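Local coordinates for xanthomonas outer protein D (Xanthomonas euvesicatoria, PDB 2OIX) that removes the ubiquitin-like modifier SUMO from its conjugates as a secreted cysteine protease of the Ulp1 family, represented here by an inactive form of the catalytic domain, at residues D15-R20 and T142-L147; L30-S35 and V146-V151. The protein carries 1 engineered substitution. All blocks are in the same frame, centred on the assembly; numbering follows the deposited sequence.

Contact 1: residues D15-R20 and T142-L147; sequences DDLARR and TGIEVL
Glu145 and Arg20 meet carboxylate to guanidinium, a good example of how two helices can be tied by a salt bridge on one side and by apolar packing beside it. Followed outward from CB, Glu145 first places CG anti to its backbone N, then bends sharply at chi2 (97°). The bend swings the acid over to helix 7-20, although the bond from CA to CB does not aim there. At CD the chain comes to lie against Leu17, whose CD1 sits 3.1 Å from Glu145 OE1, a close apolar-to-polar contact, short for a methyl and an oxygen. The two oxygens then divide the end of the arginine between them. Arg20 NH2 gives a hydrogen bond of 3.0 Å to Glu145 OE1, and Arg20 NH1 one of 3.1 Å to Glu145 OE2. Both bonds are nearly straight and use syn lone pairs, and the two planes lie only 17° apart, the signature of an end-on, two-pronged salt bridge. Tyr13 OH also bonds Glu145 OE1. On the Arg20 side, NE reaches back 3.1 Å to OD2 of Asp16, one turn earlier, approaching from above the plane of that carboxylate (51° out of it). Deeper in, Leu17 CD2 touches Ile144 CG2 at 3.8 Å, between helix segments that run nearly parallel, their axes 11.4 Å apart at closest approach. With three of its nitrogens engaged by two acids, the guanidinium is fixed in rotation, and the positive charge shared by Asp16 and Glu145 would be expected to favour the ionised form of both.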
ATOM      1  N   ASP A  15      -5.095   5.690   9.102  1.00 30.17           N
ATOM      2  CA  ASP A  15      -6.033   6.713   9.585  1.00 30.61           C
ATOM      3  C   ASP A  15      -5.280   7.840  10.279  1.00 30.27           C
ATOM      4  O   ASP A  15      -5.492   9.012   9.956  1.00 30.30           O
ATOM      5  CB  ASP A  15      -7.074   6.123  10.554  1.00 30.91           C
ATOM      6  CG  ASP A  15      -8.216   5.410   9.833  1.00 32.95           C
ATOM      7  OD1 ASP A  15      -8.236   5.404   8.589  1.00 36.05           O
ATOM      8  OD2 ASP A  15      -9.115   4.851  10.510  1.00 34.46           O
ATOM      9  N   ASP A  16      -4.403   7.489  11.223  1.00 30.46           N
ATOM     10  CA  ASP A  16      -3.624   8.477  11.965  1.00 30.48           C
ATOM     11  C   ASP A  16      -2.674   9.257  11.049  1.00 30.61           C
ATOM     12  O   ASP A  16      -2.583  10.493  11.160  1.00 30.46           O
ATOM     13  CB  ASP A  16      -2.866   7.809  13.110  1.00 30.76           C
ATOM     14  CG  ASP A  16      -1.992   8.779  13.874  1.00 33.06           C
ATOM     15  OD1 ASP A  16      -2.541   9.676  14.556  1.00 35.48           O
ATOM     16  OD2 ASP A  16      -0.752   8.649  13.795  1.00 33.83           O
ATOM     17  N   LEU A  17      -1.976   8.547  10.155  1.00 29.37           N
ATOM     18  CA  LEU A  17      -1.140   9.180   9.128  1.00 29.93           C
ATOM     19  C   LEU A  17      -1.905  10.233   8.333  1.00 29.78           C
ATOM     20  O   LEU A  17      -1.440  11.369   8.195  1.00 29.93           O
ATOM     21  CB  LEU A  17      -0.600   8.141   8.116  1.00 29.50           C
ATOM     22  CG  LEU A  17       0.359   8.688   7.050  1.00 29.65           C
ATOM     23  CD1 LEU A  17       1.577   9.451   7.656  1.00 28.39           C
ATOM     24  CD2 LEU A  17       0.806   7.529   6.187  1.00 30.27           C
ATOM     25  N   ALA A  18      -3.065   9.839   7.803  1.00 30.06           N
ATOM     26  CA  ALA A  18      -3.917  10.730   7.036  1.00 30.94           C
ATOM     27  C   ALA A  18      -4.272  12.006   7.824  1.00 31.27           C
ATOM     28  O   ALA A  18      -4.316  13.095   7.253  1.00 30.87           O
ATOM     29  CB  ALA A  18      -5.186   9.993   6.565  1.00 31.05           C
ATOM     30  N   ARG A  19      -4.489  11.870   9.133  1.00 31.50           N
ATOM     31  CA  ARG A  19      -4.760  13.021   9.993  1.00 31.92           C
ATOM     32  C   ARG A  19      -3.519  13.896  10.132  1.00 31.95           C
ATOM     33  O   ARG A  19      -3.617  15.135  10.107  1.00 31.19           O
ATOM     34  CB  ARG A  19      -5.227  12.567  11.370  1.00 31.99           C
ATOM     35  CG  ARG A  19      -6.631  11.986  11.373  1.00 36.39           C
ATOM     36  CD  ARG A  19      -6.967  11.359  12.731  1.00 42.55           C
ATOM     37  NE  ARG A  19      -7.785  10.147  12.569  1.00 47.14           N
ATOM     38  CZ  ARG A  19      -7.594   9.007  13.241  1.00 49.00           C
ATOM     39  NH1 ARG A  19      -6.596   8.892  14.120  1.00 48.49           N
ATOM     40  NH2 ARG A  19      -8.399   7.972  13.023  1.00 50.61           N
ATOM     41  N   ARG A  20      -2.356  13.251  10.281  1.00 31.87           N
ATOM     42  CA  ARG A  20      -1.108  13.979  10.397  1.00 32.13           C
ATOM     43  C   ARG A  20      -0.795  14.780   9.131  1.00 31.88           C
ATOM     44  O   ARG A  20      -0.308  15.894   9.226  1.00 31.78           O
ATOM     45  CB  ARG A  20       0.049  13.073  10.838  1.00 31.96           C
ATOM     46  CG  ARG A  20      -0.106  12.556  12.274  1.00 32.19           C
ATOM     47  CD  ARG A  20       1.111  11.771  12.727  1.00 32.87           C
ATOM     48  NE  ARG A  20       1.172  10.422  12.162  1.00 35.26           N
ATOM     49  CZ  ARG A  20       2.101   9.972  11.316  1.00 35.77           C
ATOM     50  NH1 ARG A  20       3.098  10.759  10.891  1.00 36.90           N
ATOM     51  NH2 ARG A  20       2.015   8.721  10.873  1.00 34.53           N
ATOM     52  N   THR A 142       5.871   1.513   7.228  1.00 21.95           N
ATOM     53  CA  THR A 142       7.010   2.354   6.948  1.00 21.55           C
ATOM     54  C   THR A 142       7.117   2.763   5.489  1.00 22.11           C
ATOM     55  O   THR A 142       7.354   3.947   5.230  1.00 22.75           O
ATOM     56  CB  THR A 142       8.334   1.690   7.403  1.00 21.71           C
ATOM     57  OG1 THR A 142       8.155   1.167   8.720  1.00 22.03           O
ATOM     58  CG2 THR A 142       9.467   2.730   7.382  1.00 21.75           C
ATOM     59  N   GLY A 143       6.917   1.827   4.560  1.00 21.45           N
ATOM     60  CA  GLY A 143       6.952   2.169   3.140  1.00 20.97           C
ATOM     61  C   GLY A 143       5.873   3.198   2.762  1.00 22.45           C
ATOM     62  O   GLY A 143       6.144   4.174   2.004  1.00 23.04           O
ATOM     63  N   ILE A 144       4.675   3.034   3.330  1.00 20.45           N
ATOM     64  CA  ILE A 144       3.581   3.968   3.059  1.00 21.91           C
ATOM     65  C   ILE A 144       3.941   5.381   3.501  1.00 22.59           C
ATOM     66  O   ILE A 144       3.776   6.325   2.719  1.00 22.10           O
ATOM     67  CB  ILE A 144       2.254   3.491   3.710  1.00 22.19           C
ATOM     68  CG1 ILE A 144       1.709   2.227   2.967  1.00 20.51           C
ATOM     69  CG2 ILE A 144       1.234   4.650   3.700  1.00 22.66           C
ATOM     70  CD1 ILE A 144       0.538   1.568   3.680  1.00 20.17           C
ATOM     71  N   GLU A 145       4.474   5.474   4.711  1.00 20.91           N
ATOM     72  CA  GLU A 145       4.837   6.722   5.412  1.00 23.25           C
ATOM     73  C   GLU A 145       5.948   7.507   4.669  1.00 22.87           C
ATOM     74  O   GLU A 145       5.816   8.705   4.416  1.00 22.20           O
ATOM     75  CB  GLU A 145       5.316   6.374   6.815  1.00 23.87           C
ATOM     76  CG  GLU A 145       5.852   7.557   7.622  1.00 26.54           C
ATOM     77  CD  GLU A 145       4.819   8.149   8.556  1.00 35.44           C
ATOM     78  OE1 GLU A 145       3.728   7.532   8.670  1.00 37.47           O
ATOM     79  OE2 GLU A 145       5.106   9.204   9.194  1.00 34.30           O
ATOM     80  N   VAL A 146       7.028   6.798   4.339  1.00 22.44           N
ATOM     81  CA  VAL A 146       8.142   7.292   3.534  1.00 21.40           C
ATOM     82  C   VAL A 146       7.666   7.783   2.186  1.00 22.39           C
ATOM     83  O   VAL A 146       7.990   8.895   1.796  1.00 22.63           O
ATOM     84  CB  VAL A 146       9.189   6.182   3.334  1.00 21.22           C
ATOM     85  CG1 VAL A 146      10.276   6.614   2.383  1.00 22.73           C
ATOM     86  CG2 VAL A 146       9.856   5.832   4.710  1.00 15.33           C
ATOM     87  N   LEU A 147       6.920   6.941   1.476  1.00 21.78           N
ATOM     88  CA  LEU A 147       6.459   7.322   0.141  1.00 21.89           C
ATOM     89  C   LEU A 147       5.429   8.499   0.174  1.00 22.09           C
ATOM     90  O   LEU A 147       5.507   9.421  -0.669  1.00 22.51           O
ATOM     91  CB  LEU A 147       5.909   6.093  -0.579  1.00 22.58           C
ATOM     92  CG  LEU A 147       6.859   4.969  -1.031  1.00 19.38           C
ATOM     93  CD1 LEU A 147       5.965   3.923  -1.880  1.00 19.93           C
ATOM     94  CD2 LEU A 147       7.955   5.525  -1.964  1.00 23.51           C
TER

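Contact 2: residues L30-S35 and V146-V151; sequences LHFADS and VLAHRV
Apolar contacts alone join Leu30 and Phe32 of the strand to Ala148 and Val151 of the helix, and they fall into two kinds. The first is aliphatic. Leu30 splits its two methyls between residues almost one turn apart: CD1 rests on Ala148 CB at 3.9 Å, while CD2 nests against the branch of Val151, 3.8 Å from both CB and CG1 of that residue. The leucine and valine side chains lie alongside each other, pointing opposite ways. The second kind is methyl to ring edge. Phe32 CZ lies 4.0 Å from Ala148 CB, which sits close to the ring plane, so the rim and not a face meets the helix. Carrying CG anti to the carbonyl carbon (chi1 -53°), Phe32 brings that rim forward, and its ring also meets the ring of Phe66 on the neighbouring strand. The small Ala148 methyl thus serves two larger side chains at once. Strand 30-32 and this part of the helix run nearly antiparallel, 10.5 Å apart between segment axes. An outermost strand backed by a long helix across the sheet face in this way belongs to the alpha/beta architecture of the Ulp1 catalytic domain, whose fold is akin to that of papain-like cysteine proteases.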
ATOM      1  N   LEU A  30      -3.336  11.518  -2.263  1.00 25.26           N
ATOM      2  CA  LEU A  30      -3.075  10.204  -1.621  1.00 26.23           C
ATOM      3  C   LEU A  30      -4.347   9.512  -1.181  1.00 26.76           C
ATOM      4  O   LEU A  30      -5.260  10.170  -0.647  1.00 25.62           O
ATOM      5  CB  LEU A  30      -2.210  10.381  -0.369  1.00 26.73           C
ATOM      6  CG  LEU A  30      -0.892  11.145  -0.517  1.00 28.07           C
ATOM      7  CD1 LEU A  30      -0.235  11.401   0.833  1.00 29.65           C
ATOM      8  CD2 LEU A  30       0.054  10.395  -1.400  1.00 31.37           C
ATOM      9  N   HIS A  31      -4.404   8.192  -1.388  1.00 26.77           N
ATOM     10  CA  HIS A  31      -5.472   7.358  -0.788  1.00 27.84           C
ATOM     11  C   HIS A  31      -4.858   6.113  -0.115  1.00 28.00           C
ATOM     12  O   HIS A  31      -4.192   5.321  -0.790  1.00 27.03           O
ATOM     13  CB  HIS A  31      -6.491   6.926  -1.830  1.00 28.93           C
ATOM     14  CG  HIS A  31      -7.602   6.094  -1.264  1.00 31.38           C
ATOM     15  ND1 HIS A  31      -8.643   6.642  -0.548  1.00 35.26           N
ATOM     16  CD2 HIS A  31      -7.816   4.753  -1.282  1.00 33.19           C
ATOM     17  CE1 HIS A  31      -9.460   5.679  -0.157  1.00 37.61           C
ATOM     18  NE2 HIS A  31      -8.975   4.521  -0.579  1.00 37.72           N
ATOM     19  N   PHE A  32      -5.037   5.984   1.205  1.00 26.83           N
ATOM     20  CA  PHE A  32      -4.571   4.808   1.928  1.00 26.74           C
ATOM     21  C   PHE A  32      -5.691   3.797   1.963  1.00 26.07           C
ATOM     22  O   PHE A  32      -6.734   3.978   2.640  1.00 26.28           O
ATOM     23  CB  PHE A  32      -4.089   5.187   3.347  1.00 26.84           C
ATOM     24  CG  PHE A  32      -3.070   6.284   3.342  1.00 28.72           C
ATOM     25  CD1 PHE A  32      -1.975   6.232   2.473  1.00 28.81           C
ATOM     26  CD2 PHE A  32      -3.202   7.381   4.194  1.00 32.91           C
ATOM     27  CE1 PHE A  32      -1.025   7.247   2.457  1.00 29.80           C
ATOM     28  CE2 PHE A  32      -2.243   8.415   4.175  1.00 33.38           C
ATOM     29  CZ  PHE A  32      -1.151   8.339   3.300  1.00 31.39           C
ATOM     30  N   ALA A  33      -5.544   2.761   1.162  1.00 25.73           N
ATOM     31  CA  ALA A  33      -6.635   1.795   1.138  1.00 27.53           C
ATOM     32  C   ALA A  33      -6.716   0.934   2.398  1.00 27.11           C
ATOM     33  O   ALA A  33      -5.709   0.656   3.113  1.00 29.73           O
ATOM     34  CB  ALA A  33      -6.627   0.931  -0.127  1.00 27.33           C
ATOM     35  N   ASP A  34      -7.957   0.595   2.724  1.00 28.10           N
ATOM     36  CA  ASP A  34      -8.248  -0.360   3.782  1.00 27.25           C
ATOM     37  C   ASP A  34      -7.957  -1.738   3.193  1.00 27.18           C
ATOM     38  O   ASP A  34      -8.436  -2.065   2.099  1.00 24.98           O
ATOM     39  CB  ASP A  34      -9.733  -0.278   4.140  1.00 28.17           C
ATOM     40  CG  ASP A  34     -10.118  -1.290   5.173  1.00 32.11           C
ATOM     41  OD1 ASP A  34     -10.034  -0.979   6.387  1.00 34.48           O
ATOM     42  OD2 ASP A  34     -10.494  -2.407   4.796  1.00 33.53           O
ATOM     43  N   SER A  35      -7.224  -2.568   3.917  1.00 26.45           N
ATOM     44  CA  SER A  35      -6.743  -3.858   3.416  1.00 27.43           C
ATOM     45  C   SER A  35      -7.841  -4.887   3.172  1.00 27.25           C
ATOM     46  O   SER A  35      -7.710  -5.735   2.303  1.00 28.68           O
ATOM     47  CB  SER A  35      -5.645  -4.421   4.334  1.00 28.52           C
ATOM     48  OG  SER A  35      -6.090  -4.514   5.668  1.00 32.32           O
ATOM     49  N   VAL A 146       7.028   6.798   4.339  1.00 22.44           N
ATOM     50  CA  VAL A 146       8.142   7.292   3.534  1.00 21.40           C
ATOM     51  C   VAL A 146       7.666   7.783   2.186  1.00 22.39           C
ATOM     52  O   VAL A 146       7.990   8.895   1.796  1.00 22.63           O
ATOM     53  CB  VAL A 146       9.189   6.182   3.334  1.00 21.22           C
ATOM     54  CG1 VAL A 146      10.276   6.614   2.383  1.00 22.73           C
ATOM     55  CG2 VAL A 146       9.856   5.832   4.710  1.00 15.33           C
ATOM     56  N   LEU A 147       6.920   6.941   1.476  1.00 21.78           N
ATOM     57  CA  LEU A 147       6.459   7.322   0.141  1.00 21.89           C
ATOM     58  C   LEU A 147       5.429   8.499   0.174  1.00 22.09           C
ATOM     59  O   LEU A 147       5.507   9.421  -0.669  1.00 22.51           O
ATOM     60  CB  LEU A 147       5.909   6.093  -0.579  1.00 22.58           C
ATOM     61  CG  LEU A 147       6.859   4.969  -1.031  1.00 19.38           C
ATOM     62  CD1 LEU A 147       5.965   3.923  -1.880  1.00 19.93           C
ATOM     63  CD2 LEU A 147       7.955   5.525  -1.964  1.00 23.51           C
ATOM     64  N   ALA A 148       4.500   8.473   1.133  1.00 21.93           N
ATOM     65  CA  ALA A 148       3.590   9.615   1.380  1.00 22.10           C
ATOM     66  C   ALA A 148       4.340  10.929   1.561  1.00 21.96           C
ATOM     67  O   ALA A 148       3.983  11.936   0.952  1.00 22.12           O
ATOM     68  CB  ALA A 148       2.649   9.350   2.577  1.00 21.38           C
ATOM     69  N   HIS A 149       5.374  10.937   2.398  1.00 20.91           N
ATOM     70  CA  HIS A 149       6.148  12.169   2.555  1.00 22.78           C
ATOM     71  C   HIS A 149       6.871  12.627   1.266  1.00 22.70           C
ATOM     72  O   HIS A 149       7.010  13.842   1.009  1.00 22.48           O
ATOM     73  CB  HIS A 149       7.077  12.066   3.764  1.00 22.55           C
ATOM     74  CG  HIS A 149       6.364  12.260   5.074  1.00 25.77           C
ATOM     75  ND1 HIS A 149       5.641  11.257   5.682  1.00 27.99           N
ATOM     76  CD2 HIS A 149       6.256  13.345   5.883  1.00 27.54           C
ATOM     77  CE1 HIS A 149       5.109  11.717   6.803  1.00 28.56           C
ATOM     78  NE2 HIS A 149       5.473  12.978   6.953  1.00 27.76           N
ATOM     79  N   ARG A 150       7.300  11.671   0.443  1.00 22.59           N
ATOM     80  CA  ARG A 150       7.909  12.021  -0.842  1.00 22.23           C
ATOM     81  C   ARG A 150       6.886  12.648  -1.798  1.00 22.12           C
ATOM     82  O   ARG A 150       7.233  13.523  -2.584  1.00 22.52           O
ATOM     83  CB  ARG A 150       8.580  10.791  -1.469  1.00 21.97           C
ATOM     84  CG  ARG A 150       9.745  10.297  -0.597  1.00 22.13           C
ATOM     85  CD  ARG A 150      10.533   9.177  -1.286  1.00 21.92           C
ATOM     86  NE  ARG A 150      11.583   8.657  -0.398  1.00 20.87           N
ATOM     87  CZ  ARG A 150      12.276   7.542  -0.609  1.00 23.92           C
ATOM     88  NH1 ARG A 150      12.070   6.842  -1.669  1.00 21.23           N
ATOM     89  NH2 ARG A 150      13.211   7.107   0.263  1.00 20.32           N
ATOM     90  N   VAL A 151       5.632  12.224  -1.725  1.00 22.71           N
ATOM     91  CA  VAL A 151       4.599  12.847  -2.579  1.00 22.05           C
ATOM     92  C   VAL A 151       4.435  14.300  -2.079  1.00 23.42           C
ATOM     93  O   VAL A 151       4.444  15.237  -2.865  1.00 24.24           O
ATOM     94  CB  VAL A 151       3.282  12.078  -2.571  1.00 21.68           C
ATOM     95  CG1 VAL A 151       2.205  12.870  -3.315  1.00 22.58           C
ATOM     96  CG2 VAL A 151       3.476  10.618  -3.202  1.00 19.26           C
TER

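The centres of contacts 1 and 2 are only about 6 Å apart, and one apolar core runs through both. Phe32 is the bridge: its CZ lies 3.6 Å from Leu17 CD2, and its CE1 lies 3.7 Å from Ile144 CG2. In chain order helix 7-20 comes first, strand 30-32 directly after it, and helix 136-153, on which both contacts end, more than a hundred residues later. The N-terminal helix and the outermost strand are thereby brought together on one late helix. That helix starts at the engineered alanine, which replaces what is probably the nucleophilic cysteine, so both contacts pack against the body of the helix whose first residue is at the probable active-site position.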